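Local coordinates for protein thermotoga maritima TmcAL (Thermotoga maritima, PDB 5Y0T) that belongs to the HIGH nucleotidyl transferase family of the HUP clan and binds adenosine-5'-rp-alpha-thio-triphosphate, at residues E9-L21 and E224-I236. Residues are numbered along the deposited sequence; the frame is centred on the assembly and turned at random.
Sequences EYNPFHNGHLYHL and EVRDSLPEDSFEI. With TAT (adenosine-5'-rp-alpha-thio-triphosphate), chain E.
Ser233 and Asn15 carry the polar part of the contact, with three hydrogen bonds, one of them weak. Ser233, in the first turn of helix 231-242, gives its OG proton to Phe13 O at 2.7 Å, in the carbonyl plane and on a lone pair; with OG anti to the backbone N (chi1 175°), this short side chain reaches the loop from its helix. Asn15 N, at the start of helix 15-28, donates to Ser228 O at 3.0 Å, the N-H pointing fairly straight at it (152°). Asparagine suits the place because its amide can follow its own N-H onto the same turn: ND2 makes the weak bond, to Asp227 O, while OD1 rests 3.4 Å from Pro230 CD. Proline offers ring carbons here and has no N-H to satisfy.

Apolar contacts fill in around these bonds, Phe13 and Leu229 supplying greasy surface. Pro230 CG meets the edge of the Phe13 ring, 3.9 Å from CD1, and also touches Leu18 CB. Leu229 CD2 rests against both Pro12 CG, at 3.8 Å, and His14 CB.

Behind this interface HNGH (residues 14-17) forms the family's HIGH motif. Histidine can donate from NE2 to phosphate oxygens, His14 to TAT O1A and His17 to TAT O3A, while His17 ND1 accepts from His14 N at 3.0 Å; together its two bonds hold the second imidazole in its rotation. His14 CE1 lies over the centre of one His17 face.

The loop follows strand 3-8 of the central sheet; Met217 and Ile213 of helix 210-218 touch Pro12 and His14, and Ile58 of helix 52-61 packs on Phe13.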
# COMPACT_ATOMS: atom_id res chain seq x y z
N GLU A 9 -21.10 -6.25 16.54
CA GLU A 9 -20.46 -6.07 15.24
C GLU A 9 -21.55 -5.95 14.18
O GLU A 9 -21.45 -5.12 13.28
CB GLU A 9 -19.47 -7.20 14.95
CG GLU A 9 -18.29 -7.11 15.91
CD GLU A 9 -17.03 -7.73 15.35
OE1 GLU A 9 -17.06 -8.94 15.04
OE2 GLU A 9 -16.02 -7.01 15.19
N TYR A 10 -22.53 -6.86 14.24
CA TYR A 10 -23.70 -6.80 13.36
C TYR A 10 -23.27 -6.86 11.89
O TYR A 10 -23.55 -5.95 11.12
CB TYR A 10 -24.51 -5.50 13.62
CG TYR A 10 -25.25 -5.43 14.95
CD1 TYR A 10 -25.58 -6.59 15.67
CD2 TYR A 10 -25.64 -4.21 15.49
CE1 TYR A 10 -26.26 -6.53 16.89
CE2 TYR A 10 -26.33 -4.13 16.70
CZ TYR A 10 -26.64 -5.29 17.39
OH TYR A 10 -27.34 -5.20 18.59
N ASN A 11 -22.64 -7.98 11.50
CA ASN A 11 -22.01 -8.10 10.19
C ASN A 11 -22.53 -9.29 9.39
O ASN A 11 -21.77 -10.23 9.12
CB ASN A 11 -20.48 -8.24 10.34
CG ASN A 11 -19.74 -8.17 9.00
OD1 ASN A 11 -20.27 -7.68 8.01
ND2 ASN A 11 -18.52 -8.69 8.97
N PRO A 12 -23.81 -9.26 8.97
CA PRO A 12 -24.85 -8.25 9.16
C PRO A 12 -25.73 -8.46 10.42
O PRO A 12 -25.59 -9.48 11.11
CB PRO A 12 -25.70 -8.43 7.91
CG PRO A 12 -25.72 -9.95 7.77
CD PRO A 12 -24.30 -10.38 8.14
N PHE A 13 -26.66 -7.53 10.67
CA PHE A 13 -27.58 -7.69 11.81
C PHE A 13 -28.55 -8.78 11.42
O PHE A 13 -29.30 -8.61 10.45
CB PHE A 13 -28.33 -6.39 12.11
CG PHE A 13 -29.12 -6.42 13.39
CD1 PHE A 13 -30.25 -7.23 13.52
CD2 PHE A 13 -28.74 -5.63 14.47
CE1 PHE A 13 -30.98 -7.25 14.70
CE2 PHE A 13 -29.47 -5.66 15.66
CZ PHE A 13 -30.58 -6.47 15.77
N HIS A 14 -28.58 -9.88 12.17
CA HIS A 14 -29.43 -10.99 11.76
C HIS A 14 -30.41 -11.37 12.86
O HIS A 14 -30.54 -10.67 13.86
CB HIS A 14 -28.58 -12.22 11.34
CG HIS A 14 -27.56 -12.67 12.36
ND1 HIS A 14 -27.86 -12.83 13.69
CD2 HIS A 14 -26.26 -13.01 12.21
CE1 HIS A 14 -26.77 -13.25 14.33
NE2 HIS A 14 -25.79 -13.37 13.46
N ASN A 15 -31.14 -12.45 12.65
CA ASN A 15 -32.16 -12.85 13.61
C ASN A 15 -31.59 -13.19 14.99
O ASN A 15 -32.23 -12.94 16.01
CB ASN A 15 -32.96 -14.03 13.05
CG ASN A 15 -33.82 -13.62 11.87
OD1 ASN A 15 -34.13 -12.44 11.70
ND2 ASN A 15 -34.21 -14.60 11.05
N GLY A 16 -30.40 -13.77 15.02
CA GLY A 16 -29.73 -14.08 16.27
C GLY A 16 -29.45 -12.81 17.04
O GLY A 16 -29.58 -12.75 18.27
N HIS A 17 -29.05 -11.77 16.32
CA HIS A 17 -28.78 -10.49 16.95
C HIS A 17 -30.06 -9.87 17.51
O HIS A 17 -30.04 -9.24 18.56
CB HIS A 17 -28.14 -9.54 15.95
CG HIS A 17 -26.78 -9.95 15.52
ND1 HIS A 17 -26.35 -9.88 14.20
CD2 HIS A 17 -25.73 -10.44 16.22
CE1 HIS A 17 -25.11 -10.30 14.12
NE2 HIS A 17 -24.70 -10.65 15.33
N LEU A 18 -31.17 -10.03 16.79
CA LEU A 18 -32.44 -9.49 17.28
C LEU A 18 -32.82 -10.23 18.57
O LEU A 18 -33.32 -9.64 19.52
CB LEU A 18 -33.54 -9.64 16.22
CG LEU A 18 -34.91 -9.10 16.68
CD1 LEU A 18 -34.79 -7.64 17.13
CD2 LEU A 18 -35.97 -9.23 15.59
N TYR A 19 -32.58 -11.54 18.56
CA TYR A 19 -32.86 -12.40 19.70
C TYR A 19 -32.11 -11.95 20.94
O TYR A 19 -32.70 -11.81 22.01
CB TYR A 19 -32.50 -13.83 19.32
CG TYR A 19 -32.93 -14.92 20.28
CD1 TYR A 19 -34.26 -15.33 20.35
CD2 TYR A 19 -32.00 -15.57 21.07
CE1 TYR A 19 -34.64 -16.35 21.20
CE2 TYR A 19 -32.37 -16.60 21.92
CZ TYR A 19 -33.69 -16.98 21.99
OH TYR A 19 -34.05 -18.01 22.83
N HIS A 20 -30.80 -11.72 20.79
CA HIS A 20 -29.96 -11.20 21.87
C HIS A 20 -30.45 -9.85 22.39
O HIS A 20 -30.58 -9.63 23.59
CB HIS A 20 -28.51 -11.05 21.40
CG HIS A 20 -27.67 -10.19 22.30
ND1 HIS A 20 -27.36 -8.88 22.02
CD2 HIS A 20 -27.09 -10.46 23.50
CE1 HIS A 20 -26.62 -8.38 22.99
NE2 HIS A 20 -26.46 -9.32 23.91
N LEU A 21 -30.71 -8.94 21.47
CA LEU A 21 -31.02 -7.57 21.85
C LEU A 21 -32.34 -7.52 22.58
O LEU A 21 -32.48 -6.83 23.58
CB LEU A 21 -31.05 -6.67 20.62
CG LEU A 21 -31.26 -5.19 20.92
CD1 LEU A 21 -30.16 -4.67 21.86
CD2 LEU A 21 -31.27 -4.42 19.61
N GLU A 224 -32.73 -16.85 1.00
CA GLU A 224 -32.23 -17.42 2.25
C GLU A 224 -31.63 -16.33 3.12
O GLU A 224 -31.73 -16.38 4.35
CB GLU A 224 -31.21 -18.51 1.95
CG GLU A 224 -31.87 -19.73 1.35
CD GLU A 224 -30.91 -20.61 0.59
OE1 GLU A 224 -30.37 -21.55 1.21
OE2 GLU A 224 -30.69 -20.35 -0.61
N VAL A 225 -31.03 -15.32 2.49
CA VAL A 225 -30.52 -14.17 3.22
C VAL A 225 -31.68 -13.45 3.89
O VAL A 225 -31.63 -13.13 5.09
CB VAL A 225 -29.74 -13.19 2.32
CG1 VAL A 225 -29.38 -11.91 3.10
CG2 VAL A 225 -28.47 -13.84 1.78
N ARG A 226 -32.74 -13.20 3.13
CA ARG A 226 -33.93 -12.56 3.66
C ARG A 226 -34.51 -13.35 4.83
O ARG A 226 -34.92 -12.77 5.84
CB ARG A 226 -34.99 -12.37 2.57
CG ARG A 226 -36.26 -11.67 3.06
CD ARG A 226 -36.96 -10.87 1.96
NE ARG A 226 -37.40 -11.70 0.85
CZ ARG A 226 -38.64 -12.15 0.69
NH1 ARG A 226 -39.58 -11.84 1.57
NH2 ARG A 226 -38.95 -12.91 -0.36
N ASP A 227 -34.54 -14.68 4.71
CA ASP A 227 -35.03 -15.53 5.80
C ASP A 227 -34.20 -15.46 7.09
O ASP A 227 -34.67 -15.84 8.16
CB ASP A 227 -35.10 -16.99 5.36
CG ASP A 227 -36.13 -17.23 4.29
OD1 ASP A 227 -37.07 -16.41 4.17
OD2 ASP A 227 -35.99 -18.24 3.56
N SER A 228 -32.96 -14.99 6.96
CA SER A 228 -32.02 -14.92 8.09
C SER A 228 -31.98 -13.58 8.81
O SER A 228 -31.34 -13.47 9.87
CB SER A 228 -30.61 -15.26 7.60
OG SER A 228 -30.59 -16.51 6.94
N LEU A 229 -32.61 -12.56 8.24
CA LEU A 229 -32.46 -11.19 8.76
C LEU A 229 -33.81 -10.59 9.10
O LEU A 229 -34.82 -10.92 8.48
CB LEU A 229 -31.76 -10.27 7.75
CG LEU A 229 -30.45 -10.66 7.07
CD1 LEU A 229 -29.98 -9.50 6.18
CD2 LEU A 229 -29.38 -11.04 8.08
N PRO A 230 -33.84 -9.70 10.09
CA PRO A 230 -35.05 -8.90 10.30
C PRO A 230 -35.32 -8.04 9.05
O PRO A 230 -34.38 -7.69 8.33
CB PRO A 230 -34.70 -8.03 11.50
CG PRO A 230 -33.58 -8.73 12.19
CD PRO A 230 -32.79 -9.41 11.09
N GLU A 231 -36.58 -7.70 8.82
CA GLU A 231 -36.97 -6.95 7.63
C GLU A 231 -36.19 -5.64 7.45
O GLU A 231 -35.68 -5.35 6.36
CB GLU A 231 -38.47 -6.65 7.67
CG GLU A 231 -39.01 -6.07 6.39
CD GLU A 231 -40.52 -5.91 6.42
OE1 GLU A 231 -41.12 -6.12 7.50
OE2 GLU A 231 -41.11 -5.58 5.36
N ASP A 232 -36.06 -4.85 8.51
CA ASP A 232 -35.35 -3.58 8.36
C ASP A 232 -33.88 -3.78 8.05
O ASP A 232 -33.24 -2.94 7.39
CB ASP A 232 -35.48 -2.71 9.60
CG ASP A 232 -36.86 -2.09 9.75
OD1 ASP A 232 -37.61 -2.02 8.75
OD2 ASP A 232 -37.19 -1.67 10.87
N SER A 233 -33.31 -4.89 8.52
CA SER A 233 -31.91 -5.17 8.26
C SER A 233 -31.73 -5.53 6.79
O SER A 233 -30.85 -5.02 6.11
CB SER A 233 -31.40 -6.31 9.16
OG SER A 233 -30.07 -6.65 8.82
N PHE A 234 -32.60 -6.41 6.30
CA PHE A 234 -32.57 -6.80 4.89
C PHE A 234 -32.81 -5.60 3.98
O PHE A 234 -32.17 -5.46 2.93
CB PHE A 234 -33.61 -7.89 4.60
CG PHE A 234 -33.53 -8.44 3.21
CD1 PHE A 234 -32.46 -9.26 2.84
CD2 PHE A 234 -34.49 -8.13 2.26
CE1 PHE A 234 -32.37 -9.77 1.55
CE2 PHE A 234 -34.39 -8.64 0.96
CZ PHE A 234 -33.34 -9.46 0.61
N GLU A 235 -33.74 -4.73 4.38
CA GLU A 235 -34.09 -3.55 3.59
C GLU A 235 -32.87 -2.64 3.42
O GLU A 235 -32.58 -2.18 2.32
CB GLU A 235 -35.24 -2.78 4.24
CG GLU A 235 -36.02 -1.91 3.28
CD GLU A 235 -36.73 -2.71 2.21
OE1 GLU A 235 -37.17 -3.85 2.50
OE2 GLU A 235 -36.85 -2.21 1.07
N ILE A 236 -32.14 -2.41 4.51
CA ILE A 236 -30.97 -1.54 4.44
C ILE A 236 -29.84 -2.21 3.64
O ILE A 236 -29.12 -1.55 2.88
CB ILE A 236 -30.46 -1.18 5.86
CG1 ILE A 236 -31.49 -0.34 6.63
CG2 ILE A 236 -29.12 -0.46 5.78
CD1 ILE A 236 -31.67 1.04 6.13
N1 TAT E . -28.44 -16.22 19.94
C2 TAT E . -28.25 -15.38 20.99
N3 TAT E . -27.40 -14.35 20.97
C4 TAT E . -26.66 -14.08 19.87
C5 TAT E . -26.82 -14.93 18.68
C6 TAT E . -27.77 -16.06 18.78
N6 TAT E . -27.98 -16.90 17.74
N7 TAT E . -25.98 -14.44 17.74
C8 TAT E . -25.35 -13.36 18.27
N9 TAT E . -25.76 -13.15 19.53
PA TAT E . -22.00 -9.85 17.34
PB TAT E . -21.38 -12.68 16.81
PG TAT E . -22.01 -14.70 14.85
C1' TAT E . -25.28 -12.08 20.44
O1A TAT E . -23.33 -14.94 14.13
O1B TAT E . -19.93 -12.89 16.47
S1G TAT E . -20.48 -9.50 18.50
C2' TAT E . -23.77 -12.19 20.62
O2' TAT E . -23.41 -13.21 21.55
O2A TAT E . -22.43 -8.76 16.38
O2B TAT E . -21.88 -13.10 18.17
O2G TAT E . -20.88 -14.36 13.90
C3' TAT E . -23.42 -10.80 21.08
O3' TAT E . -23.60 -10.66 22.50
O3A TAT E . -21.79 -11.17 16.42
O3B TAT E . -22.31 -13.34 15.67
O3G TAT E . -21.63 -15.70 15.90
C4' TAT E . -24.44 -9.93 20.35
O4' TAT E . -25.49 -10.79 19.89
C5' TAT E . -23.82 -9.22 19.14
O5' TAT E . -23.25 -10.20 18.28
O HOH W 1 -36.49 -13.25 8.78